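Local coordinates for francisella virulence factor (Francisella novicida, PDB 5EVF), which is of unknown function but probably contributes to the virulence of Francisella, at residues E5-Y10 against S47-N52; P19-S24 against L70-G75; V26-L31 against H77-I82; I41-T46 against R99-R104; D61-E66 against S94-R99. All coordinates share one frame; numbering follows the deposited sequence. Where two conformers were deposited one is given.

All five contacts belong to one compact layered domain, a mixed five-stranded sheet with helix 56-73 packed on one face. Contacts 1, 3 and 4 join neighbouring strands: contact 1 attaches the edge strand 6-12, contact 3 the opposite edge strand 27-30, and contact 4 the pair 42-49 and 95-103 between them. Contact 5 sets the helix on the sheet, and contact 2 fastens a loop to the helix's end. The centres of contacts 1 and 5 are about 6 Å apart, those of contacts 1 and 2 about 20 Å, yet Tyr10 of contact 1 stacks on His74 of contact 2. A glycerol, probably from the crystallisation liquor, lies about 4 Å from the Arg27 side chain in contact 3.

Contact 1 (E5-Y10 against S47-N52); sequences ETKGVY and STHVSN
The hydroxyl of Thr48 is gripped by two polar groups: Thr6 OG1 donates to Thr48 OG1 across a short 2.6 Å, and Asn63 OD1 from helix 56-73 also bonds to it. Thr6 OG1 is itself bonded to Lys62 NZ, so a polar chain runs from the helix through both threonines. Threonine suits both places, because its beta-branched side chain is at ease in a strand while its hydroxyl can both give and take a hydrogen bond. In each, OG1 stands anti to the carbonyl carbon, and the two side chains meet obliquely.

The backbones form an antiparallel pair that adds strand 6-12 to the edge of the sheet. Lys7 and Ser47 make the hydrogen-bonded pair, with Lys7 N to Ser47 O and Ser47 N to Lys7 O both 2.9 Å. Their side chains point to the face away from the threonines. There the lysine, bent at three torsions, brings CE within 3.4 Å of Ser47 OG and curls NZ back to Glu5 O, 3.1 Å away and above the carbonyl plane. One water donates to the same Glu5 O at 2.7 Å, accepts from His49 N and lies 2.8 Å from His49 ND1, bridging the strands where direct pairing stops.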
# COMPACT_ATOMS: atom_id res chain seq x y z
N GLU A 5 12.19 8.29 1.69
CA GLU A 5 11.92 7.00 2.30
C GLU A 5 10.45 6.65 2.21
O GLU A 5 9.59 7.50 2.48
CB GLU A 5 12.37 7.03 3.77
CG GLU A 5 12.15 5.73 4.51
CD GLU A 5 12.60 5.82 5.96
OE1 GLU A 5 12.67 6.95 6.49
OE2 GLU A 5 12.90 4.77 6.57
N THR A 6 10.15 5.42 1.83
CA THR A 6 8.79 4.89 1.85
C THR A 6 8.67 3.92 3.01
O THR A 6 9.33 2.88 3.03
CB THR A 6 8.44 4.21 0.53
OG1 THR A 6 8.54 5.17 -0.53
CG2 THR A 6 7.01 3.65 0.57
N LYS A 7 7.83 4.26 3.99
CA LYS A 7 7.59 3.45 5.18
C LYS A 7 6.39 2.55 4.94
O LYS A 7 5.47 2.92 4.21
CB LYS A 7 7.29 4.35 6.39
CG LYS A 7 8.42 5.28 6.81
CD LYS A 7 7.87 6.61 7.29
CE LYS A 7 7.23 7.38 6.13
NZ LYS A 7 8.21 8.03 5.20
N GLY A 8 6.38 1.38 5.55
CA GLY A 8 5.22 0.51 5.41
C GLY A 8 4.95 -0.28 6.67
O GLY A 8 5.88 -0.63 7.41
N VAL A 9 3.67 -0.59 6.90
CA VAL A 9 3.26 -1.45 8.00
C VAL A 9 2.24 -2.45 7.46
O VAL A 9 1.50 -2.16 6.52
CB VAL A 9 2.66 -0.66 9.19
CG1 VAL A 9 3.70 0.25 9.83
CG2 VAL A 9 1.45 0.14 8.77
N TYR A 10 2.25 -3.65 8.04
CA TYR A 10 1.24 -4.65 7.72
C TYR A 10 0.44 -4.91 8.99
O TYR A 10 1.02 -5.15 10.05
CB TYR A 10 1.86 -5.95 7.21
CG TYR A 10 0.81 -6.98 6.93
CD1 TYR A 10 0.01 -6.87 5.81
CD2 TYR A 10 0.60 -8.04 7.79
CE1 TYR A 10 -0.97 -7.79 5.55
CE2 TYR A 10 -0.37 -8.98 7.53
CZ TYR A 10 -1.16 -8.83 6.41
OH TYR A 10 -2.15 -9.75 6.13
N SER A 47 3.68 4.89 3.05
CA SER A 47 3.64 6.33 2.89
C SER A 47 5.02 6.84 2.55
O SER A 47 6.03 6.28 2.96
CB SER A 47 3.12 7.01 4.16
OG SER A 47 4.04 6.86 5.21
N THR A 48 5.05 7.93 1.78
CA THR A 48 6.28 8.58 1.34
C THR A 48 6.08 10.09 1.47
O THR A 48 5.03 10.60 1.09
CB THR A 48 6.60 8.24 -0.12
OG1 THR A 48 6.55 6.82 -0.30
CG2 THR A 48 7.97 8.80 -0.54
N HIS A 49 7.08 10.79 1.99
CA HIS A 49 6.97 12.24 2.06
C HIS A 49 7.05 12.86 0.67
O HIS A 49 7.69 12.31 -0.23
CB HIS A 49 8.05 12.85 2.96
CG HIS A 49 7.74 12.74 4.42
ND1 HIS A 49 8.32 11.79 5.23
CD2 HIS A 49 6.89 13.44 5.21
CE1 HIS A 49 7.85 11.92 6.46
NE2 HIS A 49 6.98 12.91 6.47
N VAL A 50 6.40 14.01 0.52
CA VAL A 50 6.26 14.64 -0.79
C VAL A 50 7.57 15.30 -1.21
O VAL A 50 8.03 15.13 -2.35
CB VAL A 50 5.11 15.66 -0.77
CG1 VAL A 50 5.15 16.55 -2.00
CG2 VAL A 50 3.77 14.92 -0.66
N SER A 51 8.18 16.06 -0.31
CA SER A 51 9.44 16.76 -0.58
C SER A 51 9.23 17.63 -1.82
O SER A 51 8.27 18.41 -1.87
CB SER A 51 10.56 15.74 -0.66
OG SER A 51 11.79 16.38 -0.96
N ASN A 52 10.08 17.51 -2.84
CA ASN A 52 10.01 18.33 -4.04
C ASN A 52 9.41 17.58 -5.22
O ASN A 52 9.50 18.05 -6.36
CB ASN A 52 11.41 18.82 -4.41
CG ASN A 52 12.44 17.72 -4.29
OD1 ASN A 52 12.32 16.67 -4.93
ND2 ASN A 52 13.46 17.95 -3.45
O HOH W 1 9.43 10.06 3.36

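Contact 2 (P19-S24 against L70-G75); sequences PPTDPS and LAAQHG
A Schellman motif, Ala76 N to Ala71 O and Gly75 N to Ala72 O, closes helix 56-73 here, and the loop before strand 27-30 is tied to it. Ala72 O takes a second donor, Thr21 N from the loop, at 2.9 Å with a nearly straight N-H...O angle of 170°; the two donors reach it from opposite faces of its carbonyl plane.

Thr21 lies against the helix end with both branches in use. OG1, between the backbone N and the carbonyl carbon at chi1 55°, sits 3.5 Å from Ala72 CB and bonds to Ala76 O; CG2 lies 3.5 Å from Gly75 O. The methyl of Ala72 points at the loop, and Pro23 CB rests on it at 3.8 Å. A side chain as small as alanine lets the backbones come this close. Pro20 adds a weak CA-H...O contact with Ala72 O at 3.4 Å. Farther along, Ser24 N donates to Asp22 OD1, an Asx turn, and Ser24 OG adds a second bond from the same face.

Gly75 CA also comes within 3.3 Å of Pro19 O, where a CB would be tight. Glycine is favoured at C-prime of a Schellman motif because phi is positive there.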
# COMPACT_ATOMS: atom_id res chain seq x y z
N PRO A 19 2.93 -18.47 4.86
CA PRO A 19 4.18 -18.51 4.11
C PRO A 19 4.23 -17.36 3.13
O PRO A 19 3.21 -16.99 2.53
CB PRO A 19 4.11 -19.86 3.37
CG PRO A 19 3.10 -20.65 4.13
CD PRO A 19 2.10 -19.66 4.62
N PRO A 20 5.40 -16.74 2.96
CA PRO A 20 5.52 -15.62 2.02
C PRO A 20 5.18 -16.06 0.60
O PRO A 20 5.36 -17.22 0.22
CB PRO A 20 6.99 -15.20 2.13
CG PRO A 20 7.43 -15.70 3.47
CD PRO A 20 6.63 -16.94 3.75
N THR A 21 4.67 -15.11 -0.17
CA THR A 21 4.36 -15.35 -1.57
C THR A 21 5.34 -14.57 -2.44
O THR A 21 6.10 -13.72 -1.96
CB THR A 21 2.92 -14.94 -1.89
OG1 THR A 21 2.72 -13.59 -1.50
CG2 THR A 21 1.94 -15.80 -1.12
N ASP A 22 5.34 -14.88 -3.72
CA ASP A 22 6.20 -14.19 -4.67
C ASP A 22 5.57 -12.84 -5.00
O ASP A 22 4.47 -12.80 -5.56
CB ASP A 22 6.36 -15.03 -5.92
CG ASP A 22 7.28 -14.41 -6.95
OD1 ASP A 22 7.61 -13.21 -6.88
OD2 ASP A 22 7.67 -15.13 -7.88
N PRO A 23 6.22 -11.71 -4.67
CA PRO A 23 5.59 -10.41 -4.94
C PRO A 23 5.26 -10.18 -6.40
O PRO A 23 4.25 -9.51 -6.69
CB PRO A 23 6.63 -9.39 -4.43
CG PRO A 23 7.88 -10.13 -4.20
CD PRO A 23 7.60 -11.60 -4.16
N SER A 24 6.04 -10.72 -7.33
CA SER A 24 5.71 -10.51 -8.73
C SER A 24 4.43 -11.23 -9.15
O SER A 24 3.88 -10.91 -10.21
CB SER A 24 6.88 -10.95 -9.62
OG SER A 24 7.02 -12.35 -9.62
N LEU A 70 5.47 -5.83 0.76
CA LEU A 70 5.16 -6.11 2.16
C LEU A 70 4.00 -7.09 2.27
O LEU A 70 4.04 -8.03 3.07
CB LEU A 70 4.87 -4.80 2.90
CG LEU A 70 4.77 -4.77 4.42
CD1 LEU A 70 5.99 -5.39 5.10
CD2 LEU A 70 4.60 -3.32 4.86
N ALA A 71 2.96 -6.92 1.45
CA ALA A 71 1.84 -7.86 1.51
C ALA A 71 2.28 -9.27 1.15
O ALA A 71 1.86 -10.24 1.79
CB ALA A 71 0.71 -7.38 0.60
N ALA A 72 3.16 -9.39 0.15
CA ALA A 72 3.68 -10.71 -0.24
C ALA A 72 4.50 -11.33 0.88
O ALA A 72 4.45 -12.55 1.09
CB ALA A 72 4.53 -10.58 -1.50
N GLN A 73 5.26 -10.51 1.60
CA GLN A 73 6.03 -11.04 2.72
C GLN A 73 5.12 -11.66 3.77
O GLN A 73 5.54 -12.58 4.48
CB GLN A 73 6.89 -9.94 3.32
CG GLN A 73 8.15 -9.71 2.52
CD GLN A 73 8.91 -8.46 2.92
OE1 GLN A 73 9.98 -8.18 2.37
NE2 GLN A 73 8.36 -7.69 3.86
N HIS A 74 3.88 -11.20 3.86
CA HIS A 74 2.92 -11.72 4.82
C HIS A 74 1.90 -12.66 4.21
O HIS A 74 0.90 -12.97 4.85
CB HIS A 74 2.24 -10.55 5.54
CG HIS A 74 3.20 -9.74 6.34
ND1 HIS A 74 3.46 -10.00 7.67
CD2 HIS A 74 4.01 -8.71 5.99
CE1 HIS A 74 4.37 -9.15 8.11
NE2 HIS A 74 4.72 -8.36 7.11
N GLY A 75 2.14 -13.13 2.99
CA GLY A 75 1.37 -14.22 2.42
C GLY A 75 0.25 -13.84 1.48
O GLY A 75 -0.53 -14.71 1.10

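Contact 3 (V26-L31 against H77-I82); sequences VRVYNL and HEIKYI
Glu78 lies beside both Arg27 and Tyr29 of the parallel neighbouring strand. The carboxylate stretches out on an extended chain; its CD meets the ring edge of Tyr29 at CE1, 3.5 Å away and in the ring plane, with the two planes nearly perpendicular at 84°. On an adjacent side Arg27 NH2 makes a salt bridge to OE2 of Glu78 at 2.8 Å, on the anti side, its guanidinium tilted 66° against the carboxylate.

The opposite face is mostly apolar. Val28 and Ile79 lie side by side, CG2 of Val28 to CG1 of Ile79 at 3.9 Å, and both rest on Ile68 of helix 56-73. The other branch of Val28, CG1, fits against CE1 of Tyr81 at 3.6 Å.

Just past the strand, Leu31 straddles two neighbours: CD2 meets Ile82 CG2 at 3.9 Å while CD1 touches Lys80 CB. Alternate backbone N-H...O bonds, such as Tyr29 N to Ile79 O at 2.9 Å, hold this outermost strand of the sheet. Branched residues suit the helix side, and long polar or charged ones the other. Asp105 also bridges Arg27 NH2, and the shared guanidinium would be expected to favour the ionised form of both carboxylates, Glu78 and Asp105.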
# COMPACT_ATOMS: atom_id res chain seq x y z
N VAL A 26 1.66 -11.35 -7.06
CA VAL A 26 0.52 -10.76 -6.37
C VAL A 26 -0.39 -10.09 -7.39
O VAL A 26 0.07 -9.33 -8.24
CB VAL A 26 1.00 -9.75 -5.32
CG1 VAL A 26 -0.19 -8.97 -4.76
CG2 VAL A 26 1.77 -10.46 -4.19
N ARG A 27 -1.69 -10.36 -7.30
CA ARG A 27 -2.67 -9.70 -8.16
C ARG A 27 -3.07 -8.39 -7.51
O ARG A 27 -3.40 -8.36 -6.32
CB ARG A 27 -3.89 -10.59 -8.37
CG ARG A 27 -3.52 -11.99 -8.86
CD ARG A 27 -4.74 -12.80 -9.28
NE ARG A 27 -5.76 -12.83 -8.24
CZ ARG A 27 -5.86 -13.77 -7.31
NH1 ARG A 27 -5.01 -14.79 -7.28
NH2 ARG A 27 -6.83 -13.69 -6.39
N VAL A 28 -3.03 -7.31 -8.29
CA VAL A 28 -3.19 -5.97 -7.76
C VAL A 28 -4.40 -5.33 -8.41
O VAL A 28 -4.47 -5.24 -9.64
CB VAL A 28 -1.93 -5.12 -8.00
CG1 VAL A 28 -2.16 -3.69 -7.59
CG2 VAL A 28 -0.74 -5.73 -7.26
N TYR A 29 -5.35 -4.87 -7.60
CA TYR A 29 -6.57 -4.27 -8.12
C TYR A 29 -6.84 -2.93 -7.44
O TYR A 29 -6.41 -2.69 -6.32
CB TYR A 29 -7.77 -5.18 -7.89
CG TYR A 29 -7.60 -6.59 -8.40
CD1 TYR A 29 -7.53 -7.65 -7.52
CD2 TYR A 29 -7.52 -6.85 -9.75
CE1 TYR A 29 -7.38 -8.95 -7.98
CE2 TYR A 29 -7.37 -8.15 -10.22
CZ TYR A 29 -7.29 -9.19 -9.33
OH TYR A 29 -7.17 -10.49 -9.79
N ASN A 30 -7.60 -2.08 -8.13
CA ASN A 30 -8.04 -0.82 -7.52
C ASN A 30 -9.12 -1.06 -6.46
O ASN A 30 -10.11 -1.76 -6.72
CB ASN A 30 -8.59 0.13 -8.58
CG ASN A 30 -7.59 0.49 -9.62
OD1 ASN A 30 -6.38 0.28 -9.46
ND2 ASN A 30 -8.09 1.07 -10.72
N LEU A 31 -8.94 -0.44 -5.30
CA LEU A 31 -9.95 -0.46 -4.24
C LEU A 31 -10.99 0.59 -4.59
O LEU A 31 -10.72 1.79 -4.49
CB LEU A 31 -9.32 -0.14 -2.89
CG LEU A 31 -10.23 -0.20 -1.66
CD1 LEU A 31 -10.66 -1.63 -1.36
CD2 LEU A 31 -9.55 0.43 -0.43
N HIS A 77 -2.03 -13.15 -1.68
CA HIS A 77 -2.15 -13.44 -3.10
C HIS A 77 -2.68 -12.27 -3.91
O HIS A 77 -2.49 -12.24 -5.14
CB HIS A 77 -3.06 -14.65 -3.31
CG HIS A 77 -2.51 -15.91 -2.73
ND1 HIS A 77 -3.28 -16.77 -1.98
CD2 HIS A 77 -1.28 -16.46 -2.79
CE1 HIS A 77 -2.54 -17.80 -1.60
NE2 HIS A 77 -1.32 -17.63 -2.09
N GLU A 78 -3.31 -11.30 -3.26
CA GLU A 78 -4.00 -10.22 -3.94
C GLU A 78 -4.03 -9.01 -3.02
O GLU A 78 -4.15 -9.15 -1.81
CB GLU A 78 -5.40 -10.68 -4.34
CG GLU A 78 -6.47 -9.63 -4.50
CD GLU A 78 -7.83 -10.25 -4.81
OE1 GLU A 78 -8.83 -9.52 -4.80
OE2 GLU A 78 -7.89 -11.47 -5.05
N ILE A 79 -3.93 -7.80 -3.59
CA ILE A 79 -4.17 -6.60 -2.80
C ILE A 79 -5.09 -5.69 -3.59
O ILE A 79 -5.05 -5.66 -4.83
CB ILE A 79 -2.89 -5.82 -2.42
CG1 ILE A 79 -2.13 -5.37 -3.67
CG2 ILE A 79 -2.02 -6.66 -1.53
CD1 ILE A 79 -0.98 -4.43 -3.30
N LYS A 80 -5.94 -4.96 -2.87
CA LYS A 80 -6.79 -3.92 -3.43
C LYS A 80 -6.40 -2.63 -2.73
O LYS A 80 -6.42 -2.58 -1.49
CB LYS A 80 -8.28 -4.23 -3.21
CG LYS A 80 -8.71 -5.60 -3.74
CD LYS A 80 -10.22 -5.81 -3.56
CE LYS A 80 -10.63 -7.26 -3.82
NZ LYS A 80 -12.05 -7.53 -3.43
N TYR A 81 -6.01 -1.61 -3.49
CA TYR A 81 -5.38 -0.45 -2.87
C TYR A 81 -5.95 0.86 -3.40
O TYR A 81 -6.61 0.92 -4.45
CB TYR A 81 -3.86 -0.48 -3.10
CG TYR A 81 -3.54 -0.03 -4.50
CD1 TYR A 81 -3.74 -0.88 -5.59
CD2 TYR A 81 -3.11 1.27 -4.75
CE1 TYR A 81 -3.49 -0.45 -6.89
CE2 TYR A 81 -2.87 1.70 -6.05
CZ TYR A 81 -3.06 0.84 -7.11
OH TYR A 81 -2.81 1.27 -8.39
N ILE A 82 -5.65 1.92 -2.65
CA ILE A 82 -5.96 3.29 -3.06
C ILE A 82 -4.87 4.21 -2.52
O ILE A 82 -4.38 4.01 -1.41
CB ILE A 82 -7.37 3.70 -2.57
CG1 ILE A 82 -7.72 5.11 -3.06
CG2 ILE A 82 -7.44 3.63 -1.03
CD1 ILE A 82 -9.18 5.47 -2.83

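Contact 4 (I41-T46 against R99-R104); sequences IGQVRT and RGYAFR
Strands 42-46 and 99-103 run antiparallel with axes 4.5 Å apart, central neighbours in a five-stranded sheet that helix 56-73 covers on one face, a two-layer alpha/beta design. Val44 and Gly100 form a hydrogen-bonded pair, Val44 N to Gly100 O being 2.9 Å; Gln43 faces Tyr101 and Arg45 faces Arg99 in non-hydrogen-bonded pairs. Ala102 N gives Gly42 O a straight bond of 2.8 Å.

Small or branched residues suit the face under the helix: Val44 packs on Ala67 and Leu70, and at Gly100 a CB would clash with Val44 CG1, at least in this conformer of the valine. On the face away from the helix, Arg45 and Arg99 lie side by side and stack their guanidiniums, centres 3.5 Å apart and planes 12° from parallel. Each has the other's NH2 over its centre. Two positive charges so close would repel, but flat contact leaves the N-H edges turned outward for polar partners. Arg45 is extended from CG to NE, whereas Arg99 bends at chi2 (79°) and chi3. The Gln43 and Tyr101 side chains lie side by side, Gln43 CG 3.8 Å from Tyr101 CE1. Arg99 NH1 donates to Tyr101 OH at 3.2 Å, which fixes that guanidinium's rotation.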
# COMPACT_ATOMS: atom_id res chain seq x y z
N ILE A 41 -7.58 -10.40 4.72
CA ILE A 41 -6.86 -10.96 5.86
C ILE A 41 -6.09 -9.90 6.65
O ILE A 41 -5.56 -10.21 7.72
CB ILE A 41 -5.87 -12.06 5.42
CG1 ILE A 41 -4.80 -11.48 4.49
CG2 ILE A 41 -6.64 -13.20 4.75
CD1 ILE A 41 -3.58 -12.36 4.32
N GLY A 42 -6.01 -8.68 6.15
CA GLY A 42 -5.23 -7.65 6.80
C GLY A 42 -5.08 -6.47 5.86
O GLY A 42 -5.55 -6.50 4.72
N GLN A 43 -4.44 -5.43 6.37
CA GLN A 43 -4.19 -4.23 5.59
C GLN A 43 -2.69 -3.98 5.49
O GLN A 43 -1.94 -4.31 6.40
CB GLN A 43 -4.80 -2.97 6.23
CG GLN A 43 -6.16 -3.11 6.81
CD GLN A 43 -6.55 -1.89 7.64
OE1 GLN A 43 -7.31 -2.01 8.60
NE2 GLN A 43 -6.01 -0.73 7.29
N VAL A 44 -2.29 -3.36 4.39
CA VAL A 44 -0.94 -2.82 4.24
C VAL A 44 -1.09 -1.32 4.07
O VAL A 44 -1.98 -0.86 3.35
CB VAL A 44 -0.19 -3.47 3.06
CG1 VAL A 44 -0.98 -3.33 1.75
CG2 VAL A 44 1.21 -2.88 2.93
N ARG A 45 -0.26 -0.56 4.78
CA ARG A 45 -0.27 0.90 4.67
C ARG A 45 1.15 1.35 4.41
O ARG A 45 2.07 0.98 5.14
CB ARG A 45 -0.83 1.56 5.94
CG ARG A 45 -2.25 1.12 6.30
CD ARG A 45 -2.77 1.92 7.47
NE ARG A 45 -4.10 1.46 7.88
CZ ARG A 45 -4.79 2.00 8.88
NH1 ARG A 45 -4.28 3.01 9.58
NH2 ARG A 45 -5.99 1.52 9.19
N THR A 46 1.33 2.14 3.35
CA THR A 46 2.65 2.70 3.07
C THR A 46 2.54 4.21 2.91
O THR A 46 1.46 4.75 2.67
CB THR A 46 3.28 2.08 1.82
OG1 THR A 46 2.38 2.21 0.71
CG2 THR A 46 3.55 0.62 2.03
N ARG A 99 -3.48 2.85 1.20
CA ARG A 99 -4.19 1.86 2.00
C ARG A 99 -4.48 0.67 1.12
O ARG A 99 -5.07 0.82 0.04
CB ARG A 99 -5.49 2.45 2.55
CG ARG A 99 -6.40 1.45 3.27
CD ARG A 99 -5.90 1.21 4.68
NE ARG A 99 -5.96 2.41 5.49
CZ ARG A 99 -7.00 2.75 6.26
NH1 ARG A 99 -8.07 1.95 6.36
NH2 ARG A 99 -6.96 3.88 6.97
N GLY A 100 -4.02 -0.50 1.53
CA GLY A 100 -4.24 -1.72 0.77
C GLY A 100 -4.87 -2.77 1.65
O GLY A 100 -4.65 -2.79 2.86
N TYR A 101 -5.74 -3.57 1.06
CA TYR A 101 -6.33 -4.72 1.74
C TYR A 101 -5.78 -5.97 1.09
O TYR A 101 -5.76 -6.07 -0.14
CB TYR A 101 -7.85 -4.68 1.68
CG TYR A 101 -8.37 -3.53 2.53
CD1 TYR A 101 -8.76 -3.76 3.83
CD2 TYR A 101 -8.40 -2.23 2.04
CE1 TYR A 101 -9.20 -2.75 4.63
CE2 TYR A 101 -8.85 -1.19 2.85
CZ TYR A 101 -9.26 -1.47 4.14
OH TYR A 101 -9.71 -0.47 4.98
N ALA A 102 -5.31 -6.91 1.92
CA ALA A 102 -4.67 -8.12 1.45
C ALA A 102 -5.64 -9.29 1.48
O ALA A 102 -6.47 -9.39 2.39
CB ALA A 102 -3.45 -8.46 2.30
N PHE A 103 -5.52 -10.18 0.50
CA PHE A 103 -6.40 -11.32 0.36
C PHE A 103 -5.58 -12.58 0.09
O PHE A 103 -4.50 -12.52 -0.50
CB PHE A 103 -7.39 -11.10 -0.77
CG PHE A 103 -8.28 -9.92 -0.57
CD1 PHE A 103 -7.84 -8.63 -0.87
CD2 PHE A 103 -9.57 -10.08 -0.10
CE1 PHE A 103 -8.67 -7.54 -0.68
CE2 PHE A 103 -10.40 -8.98 0.08
CZ PHE A 103 -9.95 -7.71 -0.20
N ARG A 104 -6.11 -13.71 0.56
CA ARG A 104 -5.61 -15.05 0.24
C ARG A 104 -6.64 -15.80 -0.58
O ARG A 104 -7.84 -15.69 -0.32
CB ARG A 104 -5.34 -15.87 1.50
CG ARG A 104 -4.23 -15.38 2.37
CD ARG A 104 -2.92 -15.96 1.93
NE ARG A 104 -2.76 -17.39 2.16
CZ ARG A 104 -1.62 -18.04 1.93
NH1 ARG A 104 -0.55 -17.37 1.50
NH2 ARG A 104 -1.52 -19.35 2.15

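Contact 5 (D61-E66 against S94-R99); sequences DKNLKE and SSVQLR
Helix 61-66 lies over strand 95-99 with axes 8.0 Å apart and N-to-C directions 41° from each other, Asn63 and Leu98 coming nearest. Asn63 is the polar residue that faces the sheet; chi1 of -73° sets its CG beside the backbone N and directs it at the strand. ND2 donates to Val96 O at 2.9 Å, coming down from well above the carbonyl plane, 69° out of it. Val96 O also accepts from Thr48 N in the next strand, so it holds two donors. ND2 further lies 3.5 Å from Val96 CG1, and OD1 of the same amide is taken up by the hydroxyl of Thr48. An asparagine suits this buried place because its short side chain offers a donor and an acceptor at once.

Around that polar point the packing is apolar. Asn63 CB touches Leu98 CB at 3.7 Å, and Leu98 CD1 reaches up to the helix backbone, 3.5 Å from Leu64 CA, with Leu64 CB 4.0 Å away. Leucine here bridges the two layers without polar demand.

Val96 also packs on Phe56 and Leu59 of the same helix, and Leu98 on Ala67, while Leu64 leans toward Ile79 and Tyr81. The Cys60-Cys83 disulfide ties helix 56-73 to strand 78-84 next door.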
# COMPACT_ATOMS: atom_id res chain seq x y z
N ASP A 61 2.89 5.22 -7.15
CA ASP A 61 3.52 3.98 -7.59
C ASP A 61 4.59 3.51 -6.61
O ASP A 61 4.73 2.31 -6.35
CB ASP A 61 4.13 4.16 -8.98
CG ASP A 61 4.42 2.82 -9.63
OD1 ASP A 61 3.44 2.09 -9.94
OD2 ASP A 61 5.61 2.49 -9.81
N LYS A 62 5.37 4.45 -6.07
CA LYS A 62 6.37 4.12 -5.06
C LYS A 62 5.72 3.46 -3.86
O LYS A 62 6.19 2.43 -3.36
CB LYS A 62 7.10 5.41 -4.64
CG LYS A 62 8.18 5.24 -3.58
CD LYS A 62 9.57 5.25 -4.19
CE LYS A 62 10.64 4.82 -3.18
NZ LYS A 62 10.80 5.77 -2.03
N ASN A 63 4.62 4.05 -3.38
CA ASN A 63 3.86 3.43 -2.30
C ASN A 63 3.37 2.04 -2.68
O ASN A 63 3.40 1.10 -1.86
CB ASN A 63 2.67 4.31 -1.90
CG ASN A 63 3.09 5.55 -1.15
OD1 ASN A 63 4.13 5.54 -0.50
ND2 ASN A 63 2.23 6.57 -1.14
N LEU A 64 2.91 1.88 -3.92
CA LEU A 64 2.33 0.60 -4.32
C LEU A 64 3.39 -0.49 -4.39
O LEU A 64 3.14 -1.63 -3.96
CB LEU A 64 1.62 0.75 -5.68
CG LEU A 64 1.08 -0.54 -6.29
CD1 LEU A 64 0.06 -1.20 -5.36
CD2 LEU A 64 0.47 -0.24 -7.66
N LYS A 65 4.57 -0.19 -4.93
CA LYS A 65 5.59 -1.23 -5.03
C LYS A 65 6.02 -1.71 -3.65
O LYS A 65 6.23 -2.91 -3.44
CB LYS A 65 6.79 -0.75 -5.85
CG LYS A 65 6.36 -0.51 -7.30
CD LYS A 65 7.12 -1.38 -8.29
CE LYS A 65 6.25 -1.66 -9.53
NZ LYS A 65 6.75 -2.78 -10.38
N GLU A 66 6.13 -0.79 -2.68
CA GLU A 66 6.44 -1.22 -1.32
C GLU A 66 5.29 -2.03 -0.73
O GLU A 66 5.50 -3.03 -0.03
CB GLU A 66 6.78 -0.01 -0.44
CG GLU A 66 7.24 -0.37 0.97
CD GLU A 66 8.50 -1.21 1.00
OE1 GLU A 66 9.32 -1.08 0.07
OE2 GLU A 66 8.67 -2.01 1.95
N SER A 94 4.46 17.13 3.61
CA SER A 94 3.30 16.28 3.46
C SER A 94 3.72 14.85 3.11
O SER A 94 4.86 14.59 2.70
CB SER A 94 2.37 16.82 2.36
OG SER A 94 1.81 18.06 2.76
N SER A 95 2.78 13.93 3.28
CA SER A 95 2.97 12.55 2.88
C SER A 95 1.84 12.11 1.96
O SER A 95 0.68 12.47 2.17
CB SER A 95 3.03 11.62 4.09
OG SER A 95 4.26 11.77 4.76
N VAL A 96 2.19 11.32 0.96
CA VAL A 96 1.24 10.58 0.15
C VAL A 96 1.18 9.17 0.73
O VAL A 96 2.22 8.58 1.01
CB VAL A 96 1.66 10.55 -1.32
CG1 VAL A 96 0.75 9.63 -2.11
CG2 VAL A 96 1.63 11.96 -1.89
N GLN A 97 -0.03 8.66 0.94
CA GLN A 97 -0.19 7.39 1.61
C GLN A 97 -0.90 6.41 0.70
O GLN A 97 -1.46 6.78 -0.34
CB GLN A 97 -0.94 7.57 2.93
CG GLN A 97 -0.22 8.56 3.83
CD GLN A 97 -0.76 8.59 5.25
OE1 GLN A 97 -1.88 8.14 5.51
NE2 GLN A 97 0.04 9.12 6.17
N LEU A 98 -0.84 5.14 1.07
CA LEU A 98 -1.58 4.11 0.38
C LEU A 98 -2.23 3.23 1.44
O LEU A 98 -1.59 2.90 2.44
CB LEU A 98 -0.66 3.27 -0.53
CG LEU A 98 -1.24 2.03 -1.20
CD1 LEU A 98 -0.45 1.75 -2.46
CD2 LEU A 98 -1.15 0.83 -0.29
N ARG A 99 -3.48 2.85 1.20
CA ARG A 99 -4.19 1.86 2.00
C ARG A 99 -4.48 0.67 1.12
O ARG A 99 -5.07 0.82 0.04
CB ARG A 99 -5.49 2.45 2.55
CG ARG A 99 -6.40 1.45 3.27
CD ARG A 99 -5.90 1.21 4.68
NE ARG A 99 -5.96 2.41 5.49
CZ ARG A 99 -7.00 2.75 6.26
NH1 ARG A 99 -8.07 1.95 6.36
NH2 ARG A 99 -6.96 3.88 6.97